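Local coordinates for intestinal fatty acid binding protein (Rattus norvegicus, PDB 1ICM), which binds long-chain fatty acids such as myristate inside a beta-barrel, probably to carry them through the cytosol of intestinal cells, at residues N13-M18 / K27-A32; A32-K37 / A124-K129; N54-D59 / S71-T76. All blocks are in the same frame, centred on the assembly; numbering follows the deposited sequence.

Overall arrangement
The chain folds as an antiparallel beta-barrel capped by two short helices, 14-21 and 25-31. Contact 1 pairs these helices, contact 2 ties the loop after the second helix to strand 122-130, and contact 3 brings together the turns leading into strand 57-63 and out of strand 68-71, the outermost strands of the sheet. Contacts 1 and 2 follow one another along the chain, share A32 and have centres about 11 Å apart; contact 3 is nested in the loop closed by contact 2, its centre about 14 Å from that of contact 2. F55 of contact 3 packs on G31 of contact 1, so the loop before strand 57-63 meets helix 25-31.

Contact 1: N13-M18 / K27-A32; sequences NYEKFM and KRKLGA. With MYR (myristic acid), chain B.
Water 1 bridges Y14 and G31: it lies 2.8 Å from Y14 OH and donates to G31 O at 3.0 Å. Both this water and G31 O meet the Y14 ring at its edge, close to the ring plane. M18 closes over one face of that ring, its CE 3.4 Å above the plane and offset toward the rim. The bend at chi3 (-84°) turns CE back between the helices, where it also packs against R28 O. G31 suits this packing, since a CB there would run into M18 SD. R28 runs beside the first helix with its CD 3.4 Å from E15 O, while M18 CB packs on CG and CD. R28 NE donates to water 2, which in turn donates to E15 OE1 at 3.1 Å. The guanidinium is held further by a bond from NH1 to I23 O. E15 also forms a salt bridge with K29, weak at 3.4 Å from OE2 to NZ; the K29 side chain crosses that of E15, its CE 3.1 Å from E15 OE1. Toward the cavity, M18 SD lies 3.8 Å from C14 of myristate, whose carboxylate is bound by R106. The segments of helices 14-21 and 25-31 are inclined at 136°, forming the helix-turn-helix lid over the barrel characteristic of intracellular fatty-acid-binding proteins.

Contact 2: A32-K37 / A124-K129; sequences AHDNLK and AKRIFK
R126 and D34 reach toward each other tip to tip, and the guanidinium grips the carboxylate end-on with two nitrogens, one to each oxygen. NH2 donates to D34 OD1 at 2.9 Å, and NH1 donates to D34 OD2 at 3.1 Å in a nearly straight bond (172°). Both oxygens lie close to the guanidinium plane, but the carboxylate is turned 35° against it. OD2 is met on its syn side, somewhat out of the carboxylate plane, and OD1 from above that plane. From the opposite face, L36 N donates to D34 OD1 at 3.3 Å, an Asx turn that fixes the acid on its own loop. This buried ion pair fastens the loop between helix 25-31 and strand 37-43 to strand 122-130, and so ties the chain leaving the helical lid to the wall of the beta-barrel. L36 continues the contact with one branch: CD2 packs on R126 NH1 at 3.8 Å and reaches the edge of the F128 ring, 3.9 Å from CZ. The CB of L36 points toward the strand, and CG is anti to the backbone N (chi1 178°). In the second shell, N11 OD1 accepts from R126 NE and helps to fix the rotation of the guanidinium. Water 3 donates to A32 O at 2.8 Å and accepts a weak bond from R126 NH2, while the Y14 ring of helix 14-21 packs on the guanidinium.

Contact 3: N54-D59 / S71-T76; sequences NFRNID and SLADGT
F55 and A73 mark the nearest backbone approach, 6.6 Å between their CA atoms, where the loop entering strand 57-63 faces a type I beta turn running from L72 to G75. The polar link is made by R56, whose NH1 and NH2 both donate to S71 O, each at 2.9 Å. The carbonyl oxygen lies near the guanidinium plane, in the fork of the two nitrogens; NH2 approaches in the carbonyl plane, whereas NH1 stands 43° above it. The R56 chain is extended from CG to NE and carries the guanidinium across to S71 O. The guanidinium is sandwiched: I58 CD1 lies 3.5 Å above the centre of one face, and A73 N lies over the other, offset toward the rim. In fatty-acid-binding proteins these two turns, together with the second helix, frame the portal through which ligand is thought to enter; here F55 packs on G31 of that helix and L72 touches the myristate. R56 NH2 also forms a salt bridge with E51, so an alanine in place of R56 would probably leave S71 O without either donor and E51 without this charge partner. Beside the guanidinium, A73 CB meets F55 at CB, 4.1 Å away, and at CG. The turn bearing A73 is braced from within, as D74 OD1 accepts from T76 N at 3.0 Å in an Asx turn and L72 O accepts from G75 N.

Contact 1: N13-M18 / K27-A32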
loop_
_atom_site.group_PDB
_atom_site.type_symbol
_atom_site.label_atom_id
_atom_site.label_comp_id
_atom_site.label_asym_id
_atom_site.label_seq_id
_atom_site.Cartn_x
_atom_site.Cartn_y
_atom_site.Cartn_z
ATOM N N ASN A 13 -12.238 -5.926 -4.920
ATOM C CA ASN A 13 -12.321 -6.799 -3.752
ATOM C C ASN A 13 -11.740 -6.238 -2.487
ATOM O O ASN A 13 -11.302 -6.980 -1.602
ATOM C CB ASN A 13 -11.576 -8.086 -4.106
ATOM C CG ASN A 13 -12.128 -9.310 -3.410
ATOM O OD1 ASN A 13 -13.358 -9.492 -3.259
ATOM N ND2 ASN A 13 -11.181 -10.152 -2.987
ATOM N N TYR A 14 -11.698 -4.900 -2.335
ATOM C CA TYR A 14 -11.104 -4.302 -1.168
ATOM C C TYR A 14 -11.868 -4.550 0.141
ATOM O O TYR A 14 -11.297 -4.722 1.235
ATOM C CB TYR A 14 -10.867 -2.809 -1.530
ATOM C CG TYR A 14 -9.974 -2.106 -0.551
ATOM C CD1 TYR A 14 -8.799 -2.706 -0.095
ATOM C CD2 TYR A 14 -10.270 -0.835 -0.062
ATOM C CE1 TYR A 14 -7.925 -2.079 0.797
ATOM C CE2 TYR A 14 -9.403 -0.188 0.814
ATOM C CZ TYR A 14 -8.230 -0.796 1.268
ATOM O OH TYR A 14 -7.370 -0.131 2.123
ATOM N N GLU A 15 -13.187 -4.545 0.076
ATOM C CA GLU A 15 -13.873 -4.777 1.334
ATOM C C GLU A 15 -13.663 -6.174 1.877
ATOM O O GLU A 15 -13.497 -6.292 3.070
ATOM C CB GLU A 15 -15.392 -4.484 1.300
ATOM C CG GLU A 15 -15.713 -2.965 1.301
ATOM C CD GLU A 15 -17.184 -2.681 1.140
ATOM O OE1 GLU A 15 -18.031 -3.346 1.707
ATOM O OE2 GLU A 15 -17.443 -1.677 0.316
ATOM N N LYS A 16 -13.672 -7.209 1.025
ATOM C CA LYS A 16 -13.457 -8.584 1.471
ATOM C C LYS A 16 -12.052 -8.683 2.045
ATOM O O LYS A 16 -11.792 -9.337 3.058
ATOM C CB LYS A 16 -13.596 -9.554 0.315
ATOM C CG LYS A 16 -14.994 -10.139 0.185
ATOM C CD LYS A 16 -15.383 -11.059 1.347
ATOM C CE LYS A 16 -16.866 -11.420 1.436
ATOM N NZ LYS A 16 -17.351 -11.763 2.791
ATOM N N PHE A 17 -11.112 -7.992 1.407
ATOM C CA PHE A 17 -9.745 -8.020 1.907
ATOM C C PHE A 17 -9.671 -7.416 3.301
ATOM O O PHE A 17 -9.023 -7.938 4.225
ATOM C CB PHE A 17 -8.795 -7.306 0.904
ATOM C CG PHE A 17 -7.393 -7.178 1.443
ATOM C CD1 PHE A 17 -7.008 -6.128 2.271
ATOM C CD2 PHE A 17 -6.449 -8.159 1.136
ATOM C CE1 PHE A 17 -5.712 -6.026 2.768
ATOM C CE2 PHE A 17 -5.152 -8.100 1.644
ATOM C CZ PHE A 17 -4.793 -7.041 2.471
ATOM N N MET A 18 -10.374 -6.269 3.484
ATOM C CA MET A 18 -10.348 -5.649 4.809
ATOM C C MET A 18 -11.044 -6.509 5.871
ATOM O O MET A 18 -10.617 -6.537 7.017
ATOM C CB MET A 18 -11.050 -4.281 4.779
ATOM C CG MET A 18 -10.164 -3.270 4.070
ATOM S SD MET A 18 -10.764 -1.553 4.216
ATOM C CE MET A 18 -11.951 -1.556 2.861
ATOM N N LYS A 27 -15.869 0.571 9.422
ATOM C CA LYS A 27 -14.545 1.032 9.045
ATOM C C LYS A 27 -14.218 0.584 7.602
ATOM O O LYS A 27 -13.472 1.268 6.894
ATOM C CB LYS A 27 -13.499 0.703 10.100
ATOM C CG LYS A 27 -13.879 1.136 11.507
ATOM C CD LYS A 27 -13.733 2.623 11.784
ATOM C CE LYS A 27 -14.136 3.026 13.208
ATOM N NZ LYS A 27 -14.464 4.458 13.359
ATOM N N ARG A 28 -14.812 -0.541 7.137
ATOM C CA ARG A 28 -14.560 -0.962 5.759
ATOM C C ARG A 28 -15.182 0.033 4.788
ATOM O O ARG A 28 -14.590 0.369 3.733
ATOM C CB ARG A 28 -15.042 -2.369 5.407
ATOM C CG ARG A 28 -14.427 -3.366 6.354
ATOM C CD ARG A 28 -14.650 -4.799 5.892
ATOM N NE ARG A 28 -16.007 -5.343 5.794
ATOM C CZ ARG A 28 -16.574 -6.073 6.762
ATOM N NH1 ARG A 28 -15.942 -6.279 7.929
ATOM N NH2 ARG A 28 -17.784 -6.581 6.583
ATOM N N LYS A 29 -16.418 0.449 5.119
ATOM C CA LYS A 29 -17.076 1.423 4.252
ATOM C C LYS A 29 -16.282 2.739 4.204
ATOM O O LYS A 29 -16.110 3.400 3.181
ATOM C CB LYS A 29 -18.556 1.550 4.606
ATOM C CG LYS A 29 -19.238 0.174 4.454
ATOM C CD LYS A 29 -19.636 -0.060 2.998
ATOM C CE LYS A 29 -20.268 -1.390 2.561
ATOM N NZ LYS A 29 -20.721 -1.312 1.151
ATOM N N LEU A 30 -15.718 3.148 5.321
ATOM C CA LEU A 30 -14.924 4.363 5.308
ATOM C C LEU A 30 -13.601 4.151 4.549
ATOM O O LEU A 30 -13.149 5.065 3.864
ATOM C CB LEU A 30 -14.538 4.896 6.714
ATOM C CG LEU A 30 -15.730 5.158 7.658
ATOM C CD1 LEU A 30 -15.292 5.588 9.078
ATOM C CD2 LEU A 30 -16.741 6.126 7.044
ATOM N N GLY A 31 -12.986 2.971 4.716
ATOM C CA GLY A 31 -11.717 2.614 4.090
ATOM C C GLY A 31 -11.792 2.632 2.578
ATOM O O GLY A 31 -10.862 3.061 1.877
ATOM N N ALA A 32 -12.927 2.200 2.066
ATOM C CA ALA A 32 -13.132 2.149 0.647
ATOM C C ALA A 32 -13.366 3.474 -0.052
ATOM O O ALA A 32 -13.442 3.510 -1.284
ATOM C CB ALA A 32 -14.325 1.267 0.300
HETATM C C1 MYR B . 4.508 2.205 1.330
HETATM O O1 MYR B . 3.749 3.173 0.941
HETATM O O2 MYR B . 5.331 1.733 0.588
HETATM C C2 MYR B . 4.291 1.738 2.766
HETATM C C3 MYR B . 3.839 0.296 2.908
HETATM C C4 MYR B . 2.484 -0.008 2.278
HETATM C C5 MYR B . 1.992 -1.441 2.480
HETATM C C6 MYR B . 0.496 -1.545 2.176
HETATM C C7 MYR B . -0.282 -2.541 3.023
HETATM C C8 MYR B . -1.608 -1.929 3.468
HETATM C C9 MYR B . -2.769 -2.880 3.284
HETATM C C10 MYR B . -4.117 -2.183 3.193
HETATM C C11 MYR B . -4.809 -2.154 4.541
HETATM C C12 MYR B . -5.990 -1.209 4.668
HETATM C C13 MYR B . -6.496 -1.218 6.101
HETATM C C14 MYR B . -7.813 -0.494 6.326
HETATM O O HOH W 1 -8.361 2.217 3.269
HETATM O O HOH W 2 -17.884 -5.510 3.932
#

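Contact 2: A32-K37 / A124-K129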
loop_
_atom_site.group_PDB
_atom_site.type_symbol
_atom_site.label_atom_id
_atom_site.label_comp_id
_atom_site.label_asym_id
_atom_site.label_seq_id
_atom_site.Cartn_x
_atom_site.Cartn_y
_atom_site.Cartn_z
ATOM N N ALA A 32 -12.927 2.200 2.066
ATOM C CA ALA A 32 -13.132 2.149 0.647
ATOM C C ALA A 32 -13.366 3.474 -0.052
ATOM O O ALA A 32 -13.442 3.510 -1.284
ATOM C CB ALA A 32 -14.325 1.267 0.300
ATOM N N HIS A 33 -13.526 4.541 0.740
ATOM C CA HIS A 33 -13.722 5.870 0.245
ATOM C C HIS A 33 -12.789 6.762 1.061
ATOM O O HIS A 33 -13.186 7.802 1.627
ATOM C CB HIS A 33 -15.152 6.297 0.555
ATOM C CG HIS A 33 -16.171 5.717 -0.324
ATOM N ND1 HIS A 33 -16.882 4.582 0.045
ATOM C CD2 HIS A 33 -16.597 6.160 -1.536
ATOM C CE1 HIS A 33 -17.731 4.355 -0.948
ATOM N NE2 HIS A 33 -17.586 5.272 -1.906
ATOM N N ASP A 34 -11.514 6.371 1.146
ATOM C CA ASP A 34 -10.555 7.135 1.915
ATOM C C ASP A 34 -9.832 8.320 1.233
ATOM O O ASP A 34 -9.066 8.996 1.932
ATOM C CB ASP A 34 -9.533 6.156 2.507
ATOM C CG ASP A 34 -8.641 5.467 1.500
ATOM O OD1 ASP A 34 -8.955 5.653 0.243
ATOM O OD2 ASP A 34 -7.686 4.784 1.843
ATOM N N ASN A 35 -10.137 8.519 -0.056
ATOM C CA ASN A 35 -9.525 9.616 -0.846
ATOM C C ASN A 35 -8.011 9.555 -0.765
ATOM O O ASN A 35 -7.362 10.584 -0.703
ATOM C CB ASN A 35 -9.963 11.054 -0.444
ATOM C CG ASN A 35 -11.434 11.244 -0.750
ATOM O OD1 ASN A 35 -11.840 11.199 -1.925
ATOM N ND2 ASN A 35 -12.230 11.420 0.307
ATOM N N LEU A 36 -7.441 8.352 -0.764
ATOM C CA LEU A 36 -5.979 8.261 -0.632
ATOM C C LEU A 36 -5.255 8.844 -1.864
ATOM O O LEU A 36 -5.623 8.604 -3.007
ATOM C CB LEU A 36 -5.666 6.742 -0.528
ATOM C CG LEU A 36 -4.192 6.396 -0.426
ATOM C CD1 LEU A 36 -3.507 6.998 0.803
ATOM C CD2 LEU A 36 -4.065 4.852 -0.535
ATOM N N LYS A 37 -4.213 9.561 -1.540
ATOM C CA LYS A 37 -3.336 10.215 -2.491
ATOM C C LYS A 37 -1.906 9.931 -2.041
ATOM O O LYS A 37 -1.527 9.998 -0.849
ATOM C CB LYS A 37 -3.617 11.702 -2.328
ATOM C CG LYS A 37 -2.689 12.614 -3.098
ATOM C CD LYS A 37 -3.346 13.970 -3.235
ATOM C CE LYS A 37 -2.402 15.118 -2.919
ATOM N NZ LYS A 37 -2.928 16.442 -3.305
ATOM N N ALA A 124 -6.585 -8.269 -3.350
ATOM C CA ALA A 124 -7.334 -7.023 -3.519
ATOM C C ALA A 124 -6.457 -6.100 -4.357
ATOM O O ALA A 124 -5.232 -6.222 -4.342
ATOM C CB ALA A 124 -7.543 -6.284 -2.207
ATOM N N LYS A 125 -7.049 -5.138 -5.064
ATOM C CA LYS A 125 -6.258 -4.153 -5.792
ATOM C C LYS A 125 -6.858 -2.757 -5.551
ATOM O O LYS A 125 -8.095 -2.574 -5.355
ATOM C CB LYS A 125 -6.382 -4.301 -7.294
ATOM C CG LYS A 125 -6.160 -5.701 -7.804
ATOM C CD LYS A 125 -5.521 -5.591 -9.174
ATOM C CE LYS A 125 -5.956 -6.695 -10.118
ATOM N NZ LYS A 125 -5.723 -8.054 -9.613
ATOM N N ARG A 126 -5.950 -1.785 -5.606
ATOM C CA ARG A 126 -6.269 -0.360 -5.553
ATOM C C ARG A 126 -5.604 0.236 -6.792
ATOM O O ARG A 126 -4.398 0.085 -6.938
ATOM C CB ARG A 126 -5.792 0.344 -4.296
ATOM C CG ARG A 126 -6.466 -0.318 -3.088
ATOM C CD ARG A 126 -6.656 0.635 -1.909
ATOM N NE ARG A 126 -7.826 1.488 -2.123
ATOM C CZ ARG A 126 -8.029 2.497 -1.295
ATOM N NH1 ARG A 126 -7.143 2.665 -0.292
ATOM N NH2 ARG A 126 -9.096 3.266 -1.453
ATOM N N ILE A 127 -6.371 0.860 -7.676
ATOM C CA ILE A 127 -5.775 1.461 -8.882
ATOM C C ILE A 127 -5.791 2.997 -8.823
ATOM O O ILE A 127 -6.839 3.598 -8.555
ATOM C CB ILE A 127 -6.545 0.869 -10.057
ATOM C CG1 ILE A 127 -6.358 -0.659 -10.050
ATOM C CG2 ILE A 127 -6.108 1.537 -11.371
ATOM C CD1 ILE A 127 -7.370 -1.431 -10.890
ATOM N N PHE A 128 -4.664 3.676 -9.077
ATOM C CA PHE A 128 -4.564 5.126 -8.998
ATOM C C PHE A 128 -4.348 5.785 -10.348
ATOM O O PHE A 128 -3.758 5.135 -11.223
ATOM C CB PHE A 128 -3.280 5.464 -8.214
ATOM C CG PHE A 128 -3.262 4.863 -6.815
ATOM C CD1 PHE A 128 -3.120 3.486 -6.589
ATOM C CD2 PHE A 128 -3.400 5.683 -5.693
ATOM C CE1 PHE A 128 -3.118 2.950 -5.291
ATOM C CE2 PHE A 128 -3.412 5.174 -4.388
ATOM C CZ PHE A 128 -3.268 3.795 -4.188
ATOM N N LYS A 129 -4.809 7.036 -10.508
ATOM C CA LYS A 129 -4.602 7.764 -11.747
ATOM C C LYS A 129 -3.587 8.830 -11.455
ATOM O O LYS A 129 -3.532 9.332 -10.349
ATOM C CB LYS A 129 -5.856 8.411 -12.288
ATOM C CG LYS A 129 -6.623 7.467 -13.198
ATOM C CD LYS A 129 -7.925 8.119 -13.627
ATOM C CE LYS A 129 -8.948 7.095 -14.098
ATOM N NZ LYS A 129 -8.409 6.218 -15.156
HETATM O O HOH W 3 -11.590 4.408 -3.220
#

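Contact 3: N54-D59 / S71-T76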
loop_
_atom_site.group_PDB
_atom_site.type_symbol
_atom_site.label_atom_id
_atom_site.label_comp_id
_atom_site.label_asym_id
_atom_site.label_seq_id
_atom_site.Cartn_x
_atom_site.Cartn_y
_atom_site.Cartn_z
ATOM N N ASN A 54 -8.267 10.439 4.228
ATOM C CA ASN A 54 -9.230 10.958 5.200
ATOM C C ASN A 54 -8.809 10.608 6.615
ATOM O O ASN A 54 -9.176 11.306 7.559
ATOM C CB ASN A 54 -10.678 10.514 4.993
ATOM C CG ASN A 54 -11.352 11.012 3.744
ATOM O OD1 ASN A 54 -11.008 12.080 3.232
ATOM N ND2 ASN A 54 -12.298 10.227 3.229
ATOM N N PHE A 55 -8.022 9.536 6.771
ATOM C CA PHE A 55 -7.550 9.079 8.078
ATOM C C PHE A 55 -6.332 9.776 8.639
ATOM O O PHE A 55 -6.220 10.032 9.842
ATOM C CB PHE A 55 -7.188 7.569 8.045
ATOM C CG PHE A 55 -8.322 6.670 7.646
ATOM C CD1 PHE A 55 -9.326 6.361 8.564
ATOM C CD2 PHE A 55 -8.426 6.099 6.382
ATOM C CE1 PHE A 55 -10.396 5.532 8.239
ATOM C CE2 PHE A 55 -9.492 5.268 6.032
ATOM C CZ PHE A 55 -10.489 4.980 6.962
ATOM N N ARG A 56 -5.372 10.114 7.789
ATOM C CA ARG A 56 -4.165 10.734 8.310
ATOM C C ARG A 56 -3.288 11.234 7.165
ATOM O O ARG A 56 -3.589 11.070 5.985
ATOM C CB ARG A 56 -3.327 9.701 9.075
ATOM C CG ARG A 56 -3.138 8.402 8.278
ATOM C CD ARG A 56 -2.209 7.372 8.902
ATOM N NE ARG A 56 -1.884 6.262 7.975
ATOM C CZ ARG A 56 -1.167 5.182 8.322
ATOM N NH1 ARG A 56 -0.709 5.030 9.563
ATOM N NH2 ARG A 56 -0.906 4.225 7.420
ATOM N N ASN A 57 -2.174 11.783 7.567
ATOM C CA ASN A 57 -1.206 12.317 6.626
ATOM C C ASN A 57 0.154 12.030 7.206
ATOM O O ASN A 57 0.550 12.634 8.194
ATOM C CB ASN A 57 -1.359 13.849 6.477
ATOM C CG ASN A 57 -2.629 14.167 5.731
ATOM O OD1 ASN A 57 -3.680 14.450 6.329
ATOM N ND2 ASN A 57 -2.557 14.134 4.416
ATOM N N ILE A 58 0.895 11.121 6.574
ATOM C CA ILE A 58 2.203 10.789 7.093
ATOM C C ILE A 58 3.178 10.493 5.970
ATOM O O ILE A 58 2.769 10.189 4.847
ATOM C CB ILE A 58 2.094 9.483 7.870
ATOM C CG1 ILE A 58 1.565 8.367 6.972
ATOM C CG2 ILE A 58 1.083 9.675 8.990
ATOM C CD1 ILE A 58 1.785 6.953 7.522
ATOM N N ASP A 59 4.449 10.583 6.356
ATOM C CA ASP A 59 5.520 10.274 5.431
ATOM C C ASP A 59 6.012 8.846 5.705
ATOM O O ASP A 59 6.106 8.388 6.867
ATOM C CB ASP A 59 6.709 11.210 5.672
ATOM C CG ASP A 59 6.514 12.611 5.148
ATOM O OD1 ASP A 59 5.284 12.879 4.776
ATOM O OD2 ASP A 59 7.438 13.397 5.085
ATOM N N SER A 71 2.822 1.195 10.026
ATOM C CA SER A 71 1.551 0.888 10.674
ATOM C C SER A 71 0.368 1.331 9.857
ATOM O O SER A 71 0.373 2.386 9.216
ATOM C CB SER A 71 1.342 1.678 11.960
ATOM O OG SER A 71 2.370 1.362 12.872
ATOM N N LEU A 72 -0.668 0.529 9.894
ATOM C CA LEU A 72 -1.906 0.843 9.215
ATOM C C LEU A 72 -2.636 1.911 10.033
ATOM O O LEU A 72 -2.284 2.148 11.174
ATOM C CB LEU A 72 -2.844 -0.362 9.132
ATOM C CG LEU A 72 -2.188 -1.558 8.483
ATOM C CD1 LEU A 72 -3.292 -2.561 8.131
ATOM C CD2 LEU A 72 -1.409 -1.050 7.265
ATOM N N ALA A 73 -3.642 2.538 9.430
ATOM C CA ALA A 73 -4.442 3.607 10.011
ATOM C C ALA A 73 -5.042 3.201 11.338
ATOM O O ALA A 73 -5.194 4.011 12.265
ATOM C CB ALA A 73 -5.571 3.932 9.053
ATOM N N ASP A 74 -5.363 1.918 11.401
ATOM C CA ASP A 74 -5.943 1.347 12.609
ATOM C C ASP A 74 -4.945 0.926 13.662
ATOM O O ASP A 74 -5.364 0.322 14.624
ATOM C CB ASP A 74 -6.867 0.131 12.371
ATOM C CG ASP A 74 -6.156 -1.144 12.039
ATOM O OD1 ASP A 74 -4.915 -0.963 11.682
ATOM O OD2 ASP A 74 -6.669 -2.253 12.067
ATOM N N GLY A 75 -3.654 1.169 13.484
ATOM C CA GLY A 75 -2.671 0.747 14.444
ATOM C C GLY A 75 -2.003 -0.627 14.200
ATOM O O GLY A 75 -1.010 -0.874 14.881
ATOM N N THR A 76 -2.481 -1.512 13.299
ATOM C CA THR A 76 -1.875 -2.841 13.019
ATOM C C THR A 76 -0.469 -2.652 12.500
ATOM O O THR A 76 -0.259 -1.929 11.505
ATOM C CB THR A 76 -2.692 -3.558 11.954
ATOM O OG1 THR A 76 -3.963 -3.803 12.501
ATOM C CG2 THR A 76 -2.054 -4.848 11.470
#